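Local coordinates for protein formate-dependent phosphoribosylglycinamide formyltransferase (Mycobacterium tuberculosis H37Rv, PDB 6KHR) that belongs to the ATP-grasp superfamily and assembles as a dimer in which each chain pairs a Rossmann-like amino-terminal domain with a larger, antiparallel-sheet-rich body, at residues Val29-Ser34 against Ile43-Leu48; Pro37-Ala42 against Val383-Gly388; Val52-Gly57 against Ala61-Ile66. All coordinates share one frame; numbering follows the deposited sequence.

Contact 1: residues Val29-Ser34 against Ile43-Leu48; sequences VMLLGS and IALQGL
Val29 and Leu45 meet because their torsions aim methyls at each other: chi1 of Val29 (-173°) sets CG1 anti to the backbone N and CG2 beside it, while CD1 of Leu45 runs on nearly anti to CA (chi2 165°). The two side chains reach tip to tip across a beta-alpha-beta unit, in which strand 28-32 is the first strand, helix 36-47 the crossover and strand 51-56 the neighbouring parallel strand. The pair is one instance of how a helix is seated on a Rossmann-like sheet. The closest approach is between Val29 CG1 and Leu45 CD1, at 3.8 Å. That same methyl of Leu45 also lies 4.1 Å from Val29 CB, so it is applied to the branch point and not to a single methyl. The second methyls meet less closely, with Val29 CG2 and Leu45 CD2 4.2 Å apart. Both prongs of the leucine are therefore set against the forked valine, and the CA atoms of Val29 and Leu45 can stay 8.2 Å apart.

The interface is small, about 106 Å² summed over both sides, but it lies in a layered core. Val52 of the next strand touches Leu45 and Leu31, Phe92 and Val94 flank Val29 from the strand on its other side, and Ala330 and Ile333 of helix 325-334 add apolar cover. The strand itself is held on both sides, Val29 and Leu31 bonding through their backbones to strand 51-56 and Met30 to strand 92-95. Two residues farther along than Val29, Leu31 presents its side branch to the same leucine, with CD2 of Leu31 4.5 Å from CD1 of Leu45.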
loop_
_atom_site.group_PDB
_atom_site.type_symbol
_atom_site.label_atom_id
_atom_site.label_comp_id
_atom_site.label_asym_id
_atom_site.label_seq_id
_atom_site.Cartn_x
_atom_site.Cartn_y
_atom_site.Cartn_z
ATOM N N VAL A 29 -18.737 -3.295 1.349
ATOM C CA VAL A 29 -18.138 -4.415 0.638
ATOM C C VAL A 29 -17.962 -5.534 1.646
ATOM O O VAL A 29 -17.620 -5.285 2.803
ATOM C CB VAL A 29 -16.784 -4.027 -0.001
ATOM C CG1 VAL A 29 -16.245 -5.154 -0.874
ATOM C CG2 VAL A 29 -16.908 -2.742 -0.804
ATOM N N MET A 30 -18.210 -6.762 1.219
ATOM C CA MET A 30 -18.052 -7.920 2.081
ATOM C C MET A 30 -16.993 -8.821 1.472
ATOM O O MET A 30 -17.066 -9.158 0.290
ATOM C CB MET A 30 -19.381 -8.664 2.264
ATOM C CG MET A 30 -19.311 -9.803 3.251
ATOM S SD MET A 30 -20.849 -10.729 3.416
ATOM C CE MET A 30 -21.866 -9.564 4.313
ATOM N N LEU A 31 -16.014 -9.202 2.276
ATOM C CA LEU A 31 -14.880 -10.000 1.826
ATOM C C LEU A 31 -15.023 -11.422 2.355
ATOM O O LEU A 31 -14.933 -11.657 3.563
ATOM C CB LEU A 31 -13.568 -9.383 2.298
ATOM C CG LEU A 31 -13.168 -8.013 1.763
ATOM C CD1 LEU A 31 -11.860 -7.632 2.389
ATOM C CD2 LEU A 31 -13.029 -8.047 0.266
ATOM N N LEU A 32 -15.234 -12.371 1.450
ATOM C CA LEU A 32 -15.218 -13.785 1.808
ATOM C C LEU A 32 -13.763 -14.248 1.842
ATOM O O LEU A 32 -13.104 -14.377 0.796
ATOM C CB LEU A 32 -16.055 -14.596 0.820
ATOM C CG LEU A 32 -17.566 -14.744 1.063
ATOM C CD1 LEU A 32 -18.146 -13.643 1.944
ATOM C CD2 LEU A 32 -18.330 -14.827 -0.252
ATOM N N GLY A 33 -13.253 -14.470 3.041
ATOM C CA GLY A 33 -11.846 -14.756 3.248
ATOM C C GLY A 33 -11.201 -13.584 3.965
ATOM O O GLY A 33 -11.497 -12.416 3.682
ATOM N N SER A 34 -10.349 -13.910 4.920
ATOM C CA SER A 34 -9.702 -12.854 5.718
ATOM C C SER A 34 -8.243 -13.193 5.923
ATOM O O SER A 34 -7.742 -12.947 6.986
ATOM C CB SER A 34 -10.364 -12.686 7.019
ATOM O OG SER A 34 -11.656 -12.194 6.827
ATOM N N ILE A 43 -7.679 -2.341 3.402
ATOM C CA ILE A 43 -7.122 -1.004 3.550
ATOM C C ILE A 43 -7.438 -0.188 2.310
ATOM O O ILE A 43 -7.983 0.917 2.396
ATOM C CB ILE A 43 -5.607 -1.087 3.811
ATOM C CG1 ILE A 43 -5.326 -1.599 5.220
ATOM C CG2 ILE A 43 -4.920 0.247 3.532
ATOM C CD1 ILE A 43 -3.875 -2.059 5.407
ATOM N N ALA A 44 -7.140 -0.748 1.134
ATOM C CA ALA A 44 -7.383 -0.035 -0.115
ATOM C C ALA A 44 -8.826 0.440 -0.196
ATOM O O ALA A 44 -9.082 1.620 -0.450
ATOM C CB ALA A 44 -7.032 -0.920 -1.305
ATOM N N LEU A 45 -9.781 -0.462 0.064
ATOM C CA LEU A 45 -11.193 -0.109 -0.044
ATOM C C LEU A 45 -11.585 0.965 0.959
ATOM O O LEU A 45 -12.553 1.703 0.731
ATOM C CB LEU A 45 -12.058 -1.344 0.183
ATOM C CG LEU A 45 -12.165 -2.329 -0.964
ATOM C CD1 LEU A 45 -12.744 -3.623 -0.450
ATOM C CD2 LEU A 45 -13.035 -1.724 -2.023
ATOM N N GLN A 46 -10.863 1.051 2.084
ATOM C CA GLN A 46 -11.214 2.030 3.103
ATOM C C GLN A 46 -10.668 3.399 2.758
ATOM O O GLN A 46 -11.286 4.408 3.113
ATOM C CB GLN A 46 -10.724 1.570 4.471
ATOM C CG GLN A 46 -11.615 0.502 5.088
ATOM C CD GLN A 46 -10.975 -0.124 6.308
ATOM O OE1 GLN A 46 -9.814 0.151 6.606
ATOM N NE2 GLN A 46 -11.721 -0.968 7.020
ATOM N N GLY A 47 -9.545 3.450 2.036
ATOM C CA GLY A 47 -9.065 4.720 1.520
ATOM C C GLY A 47 -10.025 5.342 0.521
ATOM O O GLY A 47 -10.104 6.569 0.410
ATOM N N LEU A 48 -10.759 4.514 -0.219
ATOM C CA LEU A 48 -11.710 5.019 -1.197
ATOM C C LEU A 48 -13.070 5.286 -0.578
ATOM O O LEU A 48 -13.998 5.642 -1.305
ATOM C CB LEU A 48 -11.860 4.034 -2.360
ATOM C CG LEU A 48 -10.679 3.697 -3.270
ATOM C CD1 LEU A 48 -10.991 2.485 -4.185
ATOM C CD2 LEU A 48 -10.302 4.890 -4.109
#

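Contact 2: residues Pro37-Ala42 against Val383-Gly388; sequences PSRELA and VIFGRG
At the meeting of helix 36-47 with the end of strand 380-384, an outermost strand of the long antiparallel sheet within the chain, Glu40 and Arg39 receive the ring of Phe385. The carboxylate does most of the touching. Its OE2 lies 3.4 Å from Phe385 CZ, at the rim of the ring and near its plane, while the carboxylate plane is turned 78° from that of the ring. An anion placed there would probably be drawn to the slightly positive hydrogens of the ring's edge. Glu40 reaches this spot with a bent chain (chi2 -80°), which curls OE2 back beside its neighbour on the helix, where it makes a salt bridge of 3.1 Å with Arg39 NH1. The arginine, by contrast, is extended from CG to NE, and its NH1 lies obliquely by the ring, 4.1 Å from Phe385 CE1.

The segments are separated by 340 residues, and the contact joins distant parts of one ATP-grasp chain: a helix of the amino-terminal Rossmann-like domain abuts the end of a late strand and the loop residue just beyond it. The backbones keep well apart, the CA atoms of Arg39 and Phe385 being 10.2 Å from each other, so long side chains have to span the gap. Val383 takes a smaller share, running alongside Glu40 with the reverse heading and bringing CG1 to 3.9 Å from Glu40 OE2. Phe326 of helix 325-334 and Trp315 also pack on Glu40. The second terminal nitrogen of the same arginine guanidinium, NH2, hydrogen-bonds OE1 of Gln46 of the second subunit; the backbone of Ile384 is likewise bonded to that subunit.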
loop_
_atom_site.group_PDB
_atom_site.type_symbol
_atom_site.label_atom_id
_atom_site.label_comp_id
_atom_site.label_asym_id
_atom_site.label_seq_id
_atom_site.Cartn_x
_atom_site.Cartn_y
_atom_site.Cartn_z
ATOM N N PRO A 37 -3.794 -10.969 1.816
ATOM C CA PRO A 37 -4.191 -10.055 0.736
ATOM C C PRO A 37 -5.572 -9.479 0.958
ATOM O O PRO A 37 -5.865 -8.365 0.499
ATOM C CB PRO A 37 -4.135 -10.935 -0.522
ATOM C CG PRO A 37 -3.302 -12.096 -0.161
ATOM C CD PRO A 37 -3.568 -12.333 1.302
ATOM N N SER A 38 -6.424 -10.226 1.665
ATOM C CA SER A 38 -7.699 -9.698 2.131
ATOM C C SER A 38 -7.500 -8.464 3.018
ATOM O O SER A 38 -8.329 -7.546 2.999
ATOM C CB SER A 38 -8.446 -10.806 2.871
ATOM O OG SER A 38 -9.789 -10.462 3.128
ATOM N N ARG A 39 -6.400 -8.404 3.778
ATOM C CA ARG A 39 -6.184 -7.246 4.640
ATOM C C ARG A 39 -5.790 -6.013 3.836
ATOM O O ARG A 39 -6.302 -4.916 4.082
ATOM C CB ARG A 39 -5.125 -7.545 5.702
ATOM C CG ARG A 39 -4.740 -6.319 6.519
ATOM C CD ARG A 39 -3.569 -6.542 7.478
ATOM N NE ARG A 39 -3.164 -5.285 8.110
ATOM C CZ ARG A 39 -2.142 -4.535 7.699
ATOM N NH1 ARG A 39 -1.399 -4.925 6.663
ATOM N NH2 ARG A 39 -1.854 -3.402 8.329
ATOM N N GLU A 40 -4.894 -6.178 2.871
ATOM C CA GLU A 40 -4.460 -5.043 2.068
ATOM C C GLU A 40 -5.608 -4.512 1.211
ATOM O O GLU A 40 -5.849 -3.301 1.161
ATOM C CB GLU A 40 -3.255 -5.454 1.206
ATOM C CG GLU A 40 -2.134 -6.125 1.983
ATOM C CD GLU A 40 -1.234 -5.129 2.713
ATOM O OE1 GLU A 40 -1.124 -3.978 2.240
ATOM O OE2 GLU A 40 -0.639 -5.496 3.755
ATOM N N LEU A 41 -6.328 -5.413 0.531
ATOM C CA LEU A 41 -7.536 -5.021 -0.175
ATOM C C LEU A 41 -8.465 -4.222 0.731
ATOM O O LEU A 41 -9.104 -3.260 0.285
ATOM C CB LEU A 41 -8.253 -6.267 -0.727
ATOM C CG LEU A 41 -9.598 -6.006 -1.415
ATOM C CD1 LEU A 41 -9.427 -4.965 -2.501
ATOM C CD2 LEU A 41 -10.310 -7.268 -1.978
ATOM N N ALA A 42 -8.532 -4.587 2.011
ATOM C CA ALA A 42 -9.460 -3.923 2.913
ATOM C C ALA A 42 -8.988 -2.511 3.232
ATOM O O ALA A 42 -9.798 -1.577 3.333
ATOM C CB ALA A 42 -9.629 -4.752 4.183
ATOM N N VAL A 383 6.883 -6.500 4.281
ATOM C CA VAL A 383 5.508 -6.623 4.825
ATOM C C VAL A 383 5.525 -7.829 5.758
ATOM O O VAL A 383 5.589 -8.901 5.258
ATOM C CB VAL A 383 4.471 -6.806 3.712
ATOM C CG1 VAL A 383 3.071 -6.574 4.220
ATOM C CG2 VAL A 383 4.724 -5.908 2.541
ATOM N N ILE A 384 5.505 -7.615 7.072
ATOM C CA ILE A 384 5.552 -8.685 8.109
ATOM C C ILE A 384 4.132 -9.159 8.364
ATOM O O ILE A 384 3.280 -8.320 8.436
ATOM C CB ILE A 384 6.227 -8.157 9.380
ATOM C CG1 ILE A 384 7.663 -7.793 9.072
ATOM C CG2 ILE A 384 6.179 -9.174 10.492
ATOM C CD1 ILE A 384 8.249 -8.771 8.167
ATOM N N PHE A 385 3.913 -10.454 8.568
ATOM C CA PHE A 385 2.507 -10.903 8.636
ATOM C C PHE A 385 2.182 -11.973 9.676
ATOM O O PHE A 385 1.140 -12.590 9.456
ATOM C CB PHE A 385 2.121 -11.494 7.281
ATOM C CG PHE A 385 1.436 -10.513 6.374
ATOM C CD1 PHE A 385 0.455 -9.669 6.869
ATOM C CD2 PHE A 385 1.785 -10.423 5.042
ATOM C CE1 PHE A 385 -0.169 -8.744 6.055
ATOM C CE2 PHE A 385 1.155 -9.496 4.233
ATOM C CZ PHE A 385 0.181 -8.664 4.736
ATOM N N GLY A 386 2.942 -12.207 10.738
ATOM C CA GLY A 386 2.435 -13.267 11.637
ATOM C C GLY A 386 3.373 -14.448 11.712
ATOM O O GLY A 386 4.579 -14.184 11.815
ATOM N N ARG A 387 2.910 -15.707 11.653
ATOM C CA ARG A 387 4.026 -16.631 11.802
ATOM C C ARG A 387 4.460 -17.118 10.427
ATOM O O ARG A 387 3.635 -17.598 9.642
ATOM C CB ARG A 387 3.662 -17.811 12.708
ATOM C CG ARG A 387 2.414 -18.586 12.306
ATOM C CD ARG A 387 2.357 -19.947 12.995
ATOM N NE ARG A 387 2.358 -19.835 14.448
ATOM C CZ ARG A 387 2.339 -20.877 15.276
ATOM N NH1 ARG A 387 2.316 -22.112 14.796
ATOM N NH2 ARG A 387 2.339 -20.682 16.589
ATOM N N GLY A 388 5.748 -16.972 10.132
ATOM C CA GLY A 388 6.301 -17.463 8.891
ATOM C C GLY A 388 5.863 -16.737 7.641
ATOM O O GLY A 388 6.295 -17.117 6.547
#

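Contact 3: residues Val52-Gly57 against Ala61-Ile66; sequences VIAVDG and APAHRI
Strand 52-56 and the short helix 62-66 run roughly antiparallel, their axes 7.7 Å apart at the closest approach and 151° between their directions, and the backbones draw nearest where Ala54 faces His64. Here the CA atoms of those two residues are only 5.7 Å apart, a closeness suited to the small side chains on this side: Ala54 CB meets Ala63 CB at 4.0 Å. The imidazole of His64 then fills the neighbouring position. With CG anti to the carbonyl carbon (chi1 -75°), the ring is carried across to the strand, and its ND1 comes to 3.6 Å from Ala54 CB. Its CE1 corner points at the backbone, 3.2 Å from Ala54 O, which approaches obliquely. The peptide joining Val55 to Asp56 borders the ring at its edge, in plane, and Ala61 CB covers one face from 3.9 Å above its centre. The imidazole is thus fitted between a methyl above and main chain alongside.

This is the tight turnaround of a beta-alpha-beta unit, strand 51-56, helix 62-66 and strand 69-72, in which a three-residue link separates the two segments and the helix is weakly bonded. As often in Rossmann-like domains, an acidic residue stands at the end of this strand, here 51-56. Asp56 lays its CB 3.9 Å from His64 CE1, and its OD2 rests 3.9 Å from Ala61 CB. That same OD2 accepts a hydrogen bond from the backbone N of Ser34, in the turn after strand 28-32, so the carboxylate ties two strand ends together. Ser34 also packs on Ala54, Ala61 and His64, while at the far end of the helix Ile66 meets its own counterpart, Ile66 of the second subunit.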
loop_
_atom_site.group_PDB
_atom_site.type_symbol
_atom_site.label_atom_id
_atom_site.label_comp_id
_atom_site.label_asym_id
_atom_site.label_seq_id
_atom_site.Cartn_x
_atom_site.Cartn_y
_atom_site.Cartn_z
ATOM N N VAL A 52 -15.923 -2.092 5.184
ATOM C CA VAL A 52 -15.636 -3.465 4.781
ATOM C C VAL A 52 -15.997 -4.432 5.901
ATOM O O VAL A 52 -15.626 -4.227 7.063
ATOM C CB VAL A 52 -14.163 -3.671 4.382
ATOM C CG1 VAL A 52 -13.932 -5.151 4.078
ATOM C CG2 VAL A 52 -13.812 -2.802 3.184
ATOM N N ILE A 53 -16.701 -5.497 5.535
ATOM C CA ILE A 53 -17.010 -6.613 6.415
ATOM C C ILE A 53 -16.070 -7.753 6.049
ATOM O O ILE A 53 -16.037 -8.184 4.891
ATOM C CB ILE A 53 -18.474 -7.040 6.256
ATOM C CG1 ILE A 53 -19.397 -5.837 6.453
ATOM C CG2 ILE A 53 -18.813 -8.195 7.189
ATOM C CD1 ILE A 53 -20.624 -5.890 5.564
ATOM N N ALA A 54 -15.305 -8.242 7.019
ATOM C CA ALA A 54 -14.406 -9.366 6.791
ATOM C C ALA A 54 -15.017 -10.636 7.378
ATOM O O ALA A 54 -15.305 -10.702 8.580
ATOM C CB ALA A 54 -13.019 -9.104 7.380
ATOM N N VAL A 55 -15.214 -11.633 6.523
ATOM C CA VAL A 55 -15.821 -12.904 6.891
ATOM C C VAL A 55 -14.758 -13.983 6.789
ATOM O O VAL A 55 -13.973 -13.998 5.834
ATOM C CB VAL A 55 -17.024 -13.239 5.985
ATOM C CG1 VAL A 55 -17.639 -14.544 6.407
ATOM C CG2 VAL A 55 -18.054 -12.116 6.013
ATOM N N ASP A 56 -14.727 -14.881 7.772
ATOM C CA ASP A 56 -13.877 -16.061 7.688
ATOM C C ASP A 56 -14.406 -17.120 8.647
ATOM O O ASP A 56 -15.394 -16.904 9.355
ATOM C CB ASP A 56 -12.412 -15.721 7.972
ATOM C CG ASP A 56 -11.455 -16.683 7.284
ATOM O OD1 ASP A 56 -11.802 -17.887 7.193
ATOM O OD2 ASP A 56 -10.380 -16.237 6.818
ATOM N N GLY A 57 -13.740 -18.278 8.652
ATOM C CA GLY A 57 -14.116 -19.400 9.496
ATOM C C GLY A 57 -13.722 -19.302 10.960
ATOM O O GLY A 57 -14.528 -19.640 11.831
ATOM N N ALA A 61 -8.717 -13.674 12.245
ATOM C CA ALA A 61 -8.110 -13.681 10.926
ATOM C C ALA A 61 -7.528 -12.305 10.596
ATOM O O ALA A 61 -7.964 -11.295 11.153
ATOM C CB ALA A 61 -9.140 -14.089 9.880
ATOM N N PRO A 62 -6.525 -12.235 9.705
ATOM C CA PRO A 62 -5.814 -10.954 9.483
ATOM C C PRO A 62 -6.681 -9.746 9.137
ATOM O O PRO A 62 -6.490 -8.677 9.733
ATOM C CB PRO A 62 -4.847 -11.300 8.340
ATOM C CG PRO A 62 -4.554 -12.746 8.530
ATOM C CD PRO A 62 -5.812 -13.373 9.095
ATOM N N ALA A 63 -7.615 -9.868 8.186
ATOM C CA ALA A 63 -8.444 -8.714 7.834
ATOM C C ALA A 63 -9.470 -8.370 8.910
ATOM O O ALA A 63 -10.010 -7.260 8.899
ATOM C CB ALA A 63 -9.143 -8.949 6.489
ATOM N N HIS A 64 -9.751 -9.291 9.840
ATOM C CA HIS A 64 -10.625 -8.982 10.973
ATOM C C HIS A 64 -10.113 -7.800 11.783
ATOM O O HIS A 64 -10.918 -7.021 12.311
ATOM C CB HIS A 64 -10.763 -10.197 11.893
ATOM C CG HIS A 64 -11.646 -11.277 11.355
ATOM N ND1 HIS A 64 -12.107 -11.289 10.055
ATOM C CD2 HIS A 64 -12.162 -12.386 11.942
ATOM C CE1 HIS A 64 -12.865 -12.353 9.867
ATOM N NE2 HIS A 64 -12.917 -13.035 10.997
ATOM N N ARG A 65 -8.788 -7.647 11.886
ATOM C CA ARG A 65 -8.204 -6.694 12.829
ATOM C C ARG A 65 -8.470 -5.252 12.412
ATOM O O ARG A 65 -8.692 -4.382 13.265
ATOM C CB ARG A 65 -6.701 -6.943 12.961
ATOM C CG ARG A 65 -6.168 -6.873 14.399
ATOM C CD ARG A 65 -6.259 -5.460 15.010
ATOM N NE ARG A 65 -6.716 -5.477 16.405
ATOM C CZ ARG A 65 -7.873 -4.971 16.833
ATOM N NH1 ARG A 65 -8.711 -4.387 15.983
ATOM N NH2 ARG A 65 -8.195 -5.043 18.123
ATOM N N ILE A 66 -8.446 -4.967 11.115
ATOM C CA ILE A 66 -8.630 -3.602 10.641
ATOM C C ILE A 66 -9.937 -3.411 9.910
ATOM O O ILE A 66 -10.239 -2.287 9.488
ATOM C CB ILE A 66 -7.448 -3.147 9.764
ATOM C CG1 ILE A 66 -7.508 -3.800 8.379
ATOM C CG2 ILE A 66 -6.113 -3.408 10.490
ATOM C CD1 ILE A 66 -7.995 -2.860 7.287
#

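The three contacts cluster on one side of the chain's centre. Contacts 1 and 3 have centres about 9 Å apart and follow in series, one in each of two successive beta-alpha-beta units, with strands 28-32 and 51-56 adjacent in the same parallel sheet. Contact 2 shares helix 36-47 with contact 1, about 13 Å away centre to centre, and crosses it along the chain, since residues 37-42 fall between the segments of contact 1. Its centre is about 11 Å from contact 3, whose whole span lies between residues 42 and 383. One helix thus faces its own sheet, helix 62-66 and the late strand 380-384, close to the dimer partner.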